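Local structure of putative poly(3-hydroxybutyrate) depolymerase LpqC (Bordetella parapertussis 12822, 3D0K) at residues Q262-P267 against G287-A292. The protein is a putative poly(3-hydroxybutyrate) depolymerase, probably a serine hydrolase of the alpha/beta-hydrolase fold that cleaves ester bonds in the polymer. Residues are numbered along the deposited sequence; the frame is centred on the assembly and turned at random.
Sequences QLQVVP and GRMPDA. With SO4 (sulfate ion), chain J.
Met289, a selenomethionine here, reaches out of the loop after helix 273-286 and lays its selenium beside Val266 and its terminal methyl on Gln264 of strand 262-266. Its CB already heads for the strand, and CG, anti to the backbone N (chi1 176°), carries the chain further that way. A bend at chi2 (78°) brings the selenium alongside Val266, with SE 4.3 Å from Val266 CG1; the ring of Pro267 is another neighbour, its CD 4.5 Å from SE. A second bend, chi3 41°, then turns CE back along the strand to Gln264. There CE stands almost straight above Gln264 CD, 3.4 Å away, over a face of the flat amide rather than at its edge. The methyl also rests against the aliphatic part of the same side chain, CE lying 3.7 Å from Gln264 CG. Gln264 arrives from the opposite direction and offers the flat of its amide to the methyl in van der Waals contact. Farther along the loop, Asp291 caps the following helix by accepting a bond from the backbone N of Glu294. A sulfate, probably from the crystallisation liquor, sits at that helix start: Ala292 N donates to its O3 over 2.9 Å and more weakly to O2. Before Met289, Arg288 O is tied to Ser282 OG of the preceding helix. Strand 262-266 is the outermost parallel strand of the mixed sheet, bonded through its backbone to strand 209-213. Leu263 and Val265 face helix 237-255, whereas Val266 packs on Val279 of helix 273-286. Met289 touches Val279 and Leu283 of that same helix, so its side chain lies between helix 273-286 and the outermost strand of the sheet, in the loop that leads to helix 292-298.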
loop_
_atom_site.group_PDB
_atom_site.type_symbol
_atom_site.label_atom_id
_atom_site.label_comp_id
_atom_site.label_asym_id
_atom_site.label_seq_id
_atom_site.Cartn_x
_atom_site.Cartn_y
_atom_site.Cartn_z
ATOM N N GLN A 262 -5.281 13.218 4.135
ATOM C CA GLN A 262 -5.597 14.143 3.077
ATOM C C GLN A 262 -6.263 13.344 1.979
ATOM O O GLN A 262 -5.767 12.275 1.592
ATOM C CB GLN A 262 -4.316 14.787 2.531
ATOM C CG GLN A 262 -3.345 15.252 3.641
ATOM C CD GLN A 262 -3.442 16.745 3.979
ATOM O OE1 GLN A 262 -2.415 17.449 3.995
ATOM N NE2 GLN A 262 -4.660 17.246 4.230
ATOM N N LEU A 263 -7.370 13.871 1.482
ATOM C CA LEU A 263 -8.051 13.352 0.310
ATOM C C LEU A 263 -7.588 14.109 -0.941
ATOM O O LEU A 263 -7.805 15.322 -1.071
ATOM C CB LEU A 263 -9.577 13.450 0.482
ATOM C CG LEU A 263 -10.382 12.963 -0.747
ATOM C CD1 LEU A 263 -10.210 11.435 -0.973
ATOM C CD2 LEU A 263 -11.895 13.293 -0.683
ATOM N N GLN A 264 -6.944 13.419 -1.863
ATOM C CA GLN A 264 -6.448 14.103 -3.059
ATOM C C GLN A 264 -7.170 13.558 -4.276
ATOM O O GLN A 264 -6.964 12.416 -4.654
ATOM C CB GLN A 264 -4.913 13.899 -3.175
ATOM C CG GLN A 264 -4.359 14.435 -4.494
ATOM C CD GLN A 264 -4.449 15.943 -4.582
ATOM O OE1 GLN A 264 -5.233 16.512 -5.376
ATOM N NE2 GLN A 264 -3.638 16.613 -3.778
ATOM N N VAL A 265 -8.082 14.337 -4.865
ATOM C CA VAL A 265 -8.791 13.874 -6.031
ATOM C C VAL A 265 -7.911 14.077 -7.249
ATOM O O VAL A 265 -7.318 15.139 -7.415
ATOM C CB VAL A 265 -10.097 14.663 -6.201
ATOM C CG1 VAL A 265 -10.860 14.191 -7.449
ATOM C CG2 VAL A 265 -10.944 14.491 -4.909
ATOM N N VAL A 266 -7.830 13.077 -8.108
ATOM C CA VAL A 266 -7.140 13.211 -9.394
ATOM C C VAL A 266 -8.153 13.456 -10.550
ATOM O O VAL A 266 -8.901 12.560 -10.933
ATOM C CB VAL A 266 -6.241 11.989 -9.678
ATOM C CG1 VAL A 266 -5.361 12.238 -10.902
ATOM C CG2 VAL A 266 -5.348 11.678 -8.494
ATOM N N PRO A 267 -8.160 14.679 -11.125
ATOM C CA PRO A 267 -9.148 14.941 -12.161
ATOM C C PRO A 267 -8.838 14.186 -13.463
ATOM O O PRO A 267 -7.683 14.194 -13.959
ATOM C CB PRO A 267 -9.092 16.474 -12.355
ATOM C CG PRO A 267 -7.950 16.994 -11.518
ATOM C CD PRO A 267 -7.261 15.820 -10.876
ATOM N N GLY A 287 6.510 17.383 -6.266
ATOM C CA GLY A 287 5.754 18.274 -5.407
ATOM C C GLY A 287 4.559 18.922 -6.086
ATOM O O GLY A 287 4.190 20.038 -5.762
ATOM N N ARG A 288 3.964 18.238 -7.045
ATOM C CA ARG A 288 2.944 18.867 -7.853
ATOM C C ARG A 288 2.002 17.837 -8.449
ATOM O O ARG A 288 2.359 16.680 -8.656
ATOM C CB ARG A 288 3.615 19.665 -8.956
ATOM C CG ARG A 288 4.302 18.827 -10.013
ATOM C CD ARG A 288 5.177 19.707 -10.867
ATOM N NE ARG A 288 4.359 20.512 -11.753
ATOM C CZ ARG A 288 3.945 20.120 -12.946
ATOM N NH1 ARG A 288 3.185 20.922 -13.680
ATOM N NH2 ARG A 288 4.281 18.925 -13.416
HETATM N N MSE A 289 0.794 18.281 -8.733
HETATM C CA MSE A 289 -0.098 17.523 -9.555
HETATM C C MSE A 289 0.278 17.758 -11.031
HETATM O O MSE A 289 0.552 18.919 -11.448
HETATM C CB MSE A 289 -1.537 17.936 -9.221
HETATM C CG MSE A 289 -2.616 17.317 -10.045
HETATM SE SE MSE A 289 -2.994 15.460 -9.451
HETATM C CE MSE A 289 -2.910 15.732 -7.585
ATOM N N PRO A 290 0.344 16.685 -11.844
ATOM C CA PRO A 290 0.567 16.941 -13.286
ATOM C C PRO A 290 -0.500 17.886 -13.855
ATOM O O PRO A 290 -1.633 17.934 -13.348
ATOM C CB PRO A 290 0.432 15.547 -13.917
ATOM C CG PRO A 290 0.779 14.617 -12.837
ATOM C CD PRO A 290 0.237 15.246 -11.566
ATOM N N ASP A 291 -0.161 18.637 -14.897
ATOM C CA ASP A 291 -1.154 19.547 -15.453
ATOM C C ASP A 291 -2.201 18.805 -16.331
ATOM O O ASP A 291 -2.049 17.609 -16.615
ATOM C CB ASP A 291 -0.475 20.748 -16.142
ATOM C CG ASP A 291 0.295 20.376 -17.398
ATOM O OD1 ASP A 291 1.245 21.135 -17.746
ATOM O OD2 ASP A 291 -0.040 19.356 -18.055
ATOM N N ALA A 292 -3.259 19.510 -16.741
ATOM C CA ALA A 292 -4.367 18.883 -17.469
ATOM C C ALA A 292 -3.909 18.138 -18.722
ATOM O O ALA A 292 -4.418 17.052 -19.011
ATOM C CB ALA A 292 -5.460 19.902 -17.803
HETATM S S SO4 J . -3.069 23.206 -16.201
HETATM O O1 SO4 J . -4.248 24.057 -16.079
HETATM O O2 SO4 J . -2.975 22.385 -14.996
HETATM O O3 SO4 J . -3.219 22.353 -17.377
HETATM O O4 SO4 J . -1.863 24.024 -16.347
#